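Local coordinates for protein transcriptional regulator fur family (Xanthomonas campestris pv. campestris, PDB 7DH8) that probably acts as a zinc-responsive transcription factor of the Fur family, binding regulatory DNA when zinc-loaded to control zinc uptake, at residues H97-E100 and S101-A104; V106-H110 and P111-Q115. All coordinates share one frame; numbering follows the deposited sequence.

Contact 1 (H97-E100 and S101-A104); sequences HKLE and SVNA. With ZN (zinc ion), chain B.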
loop_
_atom_site.group_PDB
_atom_site.type_symbol
_atom_site.label_atom_id
_atom_site.label_comp_id
_atom_site.label_asym_id
_atom_site.label_seq_id
_atom_site.Cartn_x
_atom_site.Cartn_y
_atom_site.Cartn_z
ATOM N N HIS A 97 12.110 4.048 -3.165
ATOM C CA HIS A 97 10.715 3.983 -2.804
ATOM C C HIS A 97 10.500 2.725 -1.997
ATOM O O HIS A 97 11.022 1.669 -2.352
ATOM C CB HIS A 97 9.782 3.948 -4.033
ATOM C CG HIS A 97 9.867 5.176 -4.888
ATOM N ND1 HIS A 97 9.192 6.337 -4.576
ATOM C CD2 HIS A 97 10.524 5.422 -6.046
ATOM C CE1 HIS A 97 9.453 7.256 -5.493
ATOM N NE2 HIS A 97 10.232 6.714 -6.416
ATOM N N LYS A 98 9.696 2.835 -0.946
ATOM C CA LYS A 98 9.229 1.657 -0.256
ATOM C C LYS A 98 7.885 1.275 -0.842
ATOM O O LYS A 98 6.959 2.095 -0.858
ATOM C CB LYS A 98 9.080 1.888 1.250
ATOM C CG LYS A 98 8.735 0.531 2.009
ATOM C CD LYS A 98 8.440 0.829 3.497
ATOM C CE LYS A 98 7.712 -0.344 4.200
ATOM N NZ LYS A 98 7.623 -0.094 5.701
ATOM N N LEU A 99 7.789 0.053 -1.350
ATOM C CA LEU A 99 6.528 -0.496 -1.861
ATOM C C LEU A 99 5.755 -1.102 -0.698
ATOM O O LEU A 99 6.150 -2.131 -0.155
ATOM C CB LEU A 99 6.813 -1.549 -2.914
ATOM C CG LEU A 99 7.582 -0.916 -4.094
ATOM C CD1 LEU A 99 7.964 -1.984 -5.109
ATOM C CD2 LEU A 99 6.757 0.269 -4.742
ATOM N N GLU A 100 4.627 -0.493 -0.345
ATOM C CA GLU A 100 3.942 -0.926 0.863
ATOM C C GLU A 100 3.308 -2.280 0.733
ATOM O O GLU A 100 3.195 -2.981 1.743
ATOM C CB GLU A 100 2.870 0.085 1.264
ATOM C CG GLU A 100 3.424 1.439 1.411
ATOM C CD GLU A 100 4.062 1.636 2.769
ATOM O OE1 GLU A 100 3.877 0.758 3.621
ATOM O OE2 GLU A 100 4.745 2.669 2.974
ATOM N N SER A 101 2.852 -2.677 -0.468
ATOM C CA SER A 101 2.143 -3.954 -0.499
ATOM C C SER A 101 3.070 -5.170 -0.522
ATOM O O SER A 101 2.586 -6.298 -0.318
ATOM C CB SER A 101 1.179 -4.029 -1.698
ATOM O OG SER A 101 1.886 -3.978 -2.905
ATOM N N VAL A 102 4.368 -4.999 -0.782
ATOM C CA VAL A 102 5.302 -6.125 -0.698
ATOM C C VAL A 102 6.396 -5.899 0.330
ATOM O O VAL A 102 7.266 -6.753 0.473
ATOM C CB VAL A 102 5.941 -6.476 -2.060
ATOM C CG1 VAL A 102 4.915 -7.106 -2.989
ATOM C CG2 VAL A 102 6.617 -5.255 -2.677
ATOM N N ASN A 103 6.383 -4.763 1.036
ATOM C CA ASN A 103 7.327 -4.443 2.106
ATOM C C ASN A 103 8.761 -4.558 1.603
ATOM O O ASN A 103 9.582 -5.296 2.154
ATOM C CB ASN A 103 7.056 -5.309 3.379
ATOM C CG ASN A 103 7.847 -4.822 4.589
ATOM O OD1 ASN A 103 8.235 -3.661 4.640
ATOM N ND2 ASN A 103 8.133 -5.717 5.547
ATOM N N ALA A 104 9.053 -3.837 0.506
ATOM C CA ALA A 104 10.326 -3.977 -0.179
ATOM C C ALA A 104 10.645 -2.646 -0.856
ATOM O O ALA A 104 9.815 -1.727 -0.903
ATOM C CB ALA A 104 10.314 -5.183 -1.169
HETATM ZN ZN ZN B . 10.635 7.707 -8.123
#
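Leu-99 pairs with Ala-104 where the chain reverses between strands 96-99 and 104-107, a beta hairpin closed by a G1 beta bulge and consistent with the wing of the winged-helix DNA-binding domain in the Fur family. Leu-99 N donates to Ala-104 O at 2.7 Å, and this carbonyl also receives a CA-H contact from Lys-98. Leu-99 O is shared more loosely: its bonds from Ala-104 N (3.4 Å), Asn-103 N (2.9 Å) and Val-102 N are all weak, so three amide groups of the turn converge on one oxygen. Asn-103 and Ala-104 thus both face Leu-99, and Asn-103 takes up the bulge in a left-handed backbone conformation, with phi 55°.

On the tight side, Leu-99 CB lies 3.7 Å from Val-102 CG2, the methyl set between the backbone N and carbonyl carbon of its residue. Pro-59 adds to this apolar patch by packing on both Leu-99 and Ala-104. At the bend, Glu-158 accepts from the backbone N of Glu-100 and is hydrogen-bonded to Ser-101 OG, while Glu-100 and Ser-101 pack crosswise on Ser-101 and Glu-100 of the second subunit. Away from the tip, His-97 gives NE2 to a zinc ion at 2.0 Å.

The solvent side is looser. Lys-98 runs out as an extended chain, CG anti to the backbone N (chi1 -173°), and meets the side chain of Asn-103 at a slant. Its nearest approach there is through carbon, Lys-98 CE standing 3.4 Å from Asn-103 OD1.

Contact 2 (V106-H110 and P111-Q115); sequences VACHH and PNSAQ. With ZN (zinc ion), chain B.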
loop_
_atom_site.group_PDB
_atom_site.type_symbol
_atom_site.label_atom_id
_atom_site.label_comp_id
_atom_site.label_asym_id
_atom_site.label_seq_id
_atom_site.Cartn_x
_atom_site.Cartn_y
_atom_site.Cartn_z
ATOM N N VAL A 106 12.860 -0.160 -3.798
ATOM C CA VAL A 106 13.282 -0.105 -5.197
ATOM C C VAL A 106 13.912 1.267 -5.379
ATOM O O VAL A 106 13.542 2.228 -4.694
ATOM C CB VAL A 106 12.124 -0.316 -6.254
ATOM C CG1 VAL A 106 11.656 -1.755 -6.375
ATOM C CG2 VAL A 106 10.897 0.654 -5.996
ATOM N N ALA A 107 14.882 1.360 -6.280
ATOM C CA ALA A 107 15.501 2.647 -6.537
ATOM C C ALA A 107 14.568 3.475 -7.412
ATOM O O ALA A 107 13.842 2.941 -8.266
ATOM C CB ALA A 107 16.871 2.481 -7.207
ATOM N N CYS A 108 14.550 4.782 -7.174
ATOM C CA CYS A 108 13.771 5.632 -8.067
ATOM C C CYS A 108 14.499 5.781 -9.404
ATOM O O CYS A 108 15.676 6.161 -9.452
ATOM C CB CYS A 108 13.505 7.000 -7.458
ATOM S SG CYS A 108 12.583 8.144 -8.643
ATOM N N HIS A 109 13.780 5.481 -10.480
ATOM C CA HIS A 109 14.294 5.499 -11.846
ATOM C C HIS A 109 14.675 6.924 -12.295
ATOM O O HIS A 109 15.622 7.062 -13.082
ATOM C CB HIS A 109 13.389 4.628 -12.729
ATOM C CG HIS A 109 12.070 5.260 -13.072
ATOM N ND1 HIS A 109 11.486 5.147 -14.320
ATOM C CD2 HIS A 109 11.242 6.049 -12.344
ATOM C CE1 HIS A 109 10.348 5.825 -14.340
ATOM N NE2 HIS A 109 10.179 6.384 -13.155
ATOM N N HIS A 110 13.972 7.989 -11.816
ATOM C CA HIS A 110 14.330 9.391 -12.043
ATOM C C HIS A 110 14.351 10.116 -10.704
ATOM O O HIS A 110 13.299 10.404 -10.110
ATOM C CB HIS A 110 13.249 9.896 -12.991
ATOM C CG HIS A 110 13.516 9.505 -14.411
ATOM N ND1 HIS A 110 14.685 9.853 -15.060
ATOM C CD2 HIS A 110 12.824 8.717 -15.272
ATOM C CE1 HIS A 110 14.686 9.322 -16.271
ATOM N NE2 HIS A 110 13.573 8.625 -16.423
ATOM N N PRO A 111 15.553 10.474 -10.243
ATOM C CA PRO A 111 15.759 10.698 -8.802
ATOM C C PRO A 111 15.483 12.144 -8.431
ATOM O O PRO A 111 15.006 12.402 -7.312
ATOM C CB PRO A 111 17.233 10.390 -8.505
ATOM C CG PRO A 111 17.921 10.528 -9.838
ATOM C CD PRO A 111 16.931 9.962 -10.818
ATOM N N ASN A 112 15.783 13.106 -9.323
ATOM C CA ASN A 112 15.607 14.496 -8.883
ATOM C C ASN A 112 14.143 14.602 -9.368
ATOM O O ASN A 112 13.878 15.253 -10.374
ATOM C CB ASN A 112 16.505 15.478 -9.652
ATOM C CG ASN A 112 16.224 15.503 -11.150
ATOM O OD1 ASN A 112 15.474 14.665 -11.680
ATOM N ND2 ASN A 112 16.854 16.448 -11.851
ATOM N N SER A 113 13.121 14.056 -8.711
ATOM C CA SER A 113 11.742 14.413 -9.046
ATOM C C SER A 113 11.396 14.829 -7.612
ATOM O O SER A 113 10.213 14.848 -7.241
ATOM C CB SER A 113 10.806 13.312 -9.585
ATOM O OG SER A 113 11.300 11.996 -9.354
ATOM N N ALA A 114 12.416 15.213 -6.819
ATOM C CA ALA A 114 12.294 15.466 -5.383
ATOM C C ALA A 114 11.698 14.225 -4.734
ATOM O O ALA A 114 12.123 13.108 -5.039
ATOM C CB ALA A 114 11.472 16.712 -5.051
ATOM N N GLN A 115 10.737 14.394 -3.834
ATOM C CA GLN A 115 9.923 13.274 -3.395
ATOM C C GLN A 115 8.563 13.463 -4.041
ATOM O O GLN A 115 8.131 14.595 -4.282
ATOM C CB GLN A 115 9.795 13.162 -1.869
ATOM C CG GLN A 115 8.810 14.136 -1.194
ATOM C CD GLN A 115 9.098 14.317 0.309
ATOM O OE1 GLN A 115 9.698 15.317 0.730
ATOM N NE2 GLN A 115 8.676 13.341 1.121
HETATM ZN ZN ZN B . 10.635 7.707 -8.123
#
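Ser-113 reaches back to the carbonyl of His-110 with a nearly eclipsed first torsion, chi1 16°, an uncommon setting for a serine. From there its OG donates to His-110 O at 2.7 Å, linking residues three apart in the loop that follows strand 104-107; the exact place of that oxygen is less sure, so the bond length deserves caution. Between the two ends the backbone turns sharply. Asn-112 is the centre of an inverse gamma turn, in which Ser-113 N makes a weak hydrogen bond to Pro-111 O at 2.9 Å, and this tight reversal is consistent with the hydroxyl turning back toward His-110.

Cys-108 faces the inside of the loop. With SG anti to its backbone N (chi1 177°), the sulfur binds the zinc ion at 2.1 Å and lies beside two residues of the following segment: Pro-111 CA and Ser-113 OG are each 4.1 Å from SG. Pro-111 leans in addition on Phe-95. His-97, His-116 and Glu-131 complete the metal site. Glu-131 also takes a weak hydrogen bond from His-109 N through its other carboxylate oxygen, a second-shell link that ties the loop to a zinc ligand.

On the outer side the imidazoles of His-109 and His-110 are neighbours: His-110 CD2 sits 3.9 Å above the ring plane of His-109, over its centre. That side is exposed, whereas Cys-108 is buried. The short metal-sulfur bond is consistent with a thiolate whose negative charge the zinc would partly offset. Because Cys-108 stands just after strand 104-107, the bond probably also helps fix where the loop leaves the strand.

Overall arrangement
The two contacts follow one another along the chain, with centres about 15 Å apart, yet the two antiparallel strands carry them into direct touch. His-97 N probably hydrogen-bonds to Val-106 O at 2.8 Å, and Leu-99 CD1 packs on Val-106 CG1 at 3.9 Å. One zinc ion unites them chemically: segment 97-100 supplies a histidine nitrogen and 106-110 a cysteine sulfur, with His-97 NE2 just 3.4 Å from Cys-108 CB. His-116, directly after 111-115, and Glu-131 from the neighbouring three-stranded sheet add the remaining ligands. The site thus joins hairpin, loop and second sheet, consistent with zinc setting their relative placement for DNA binding.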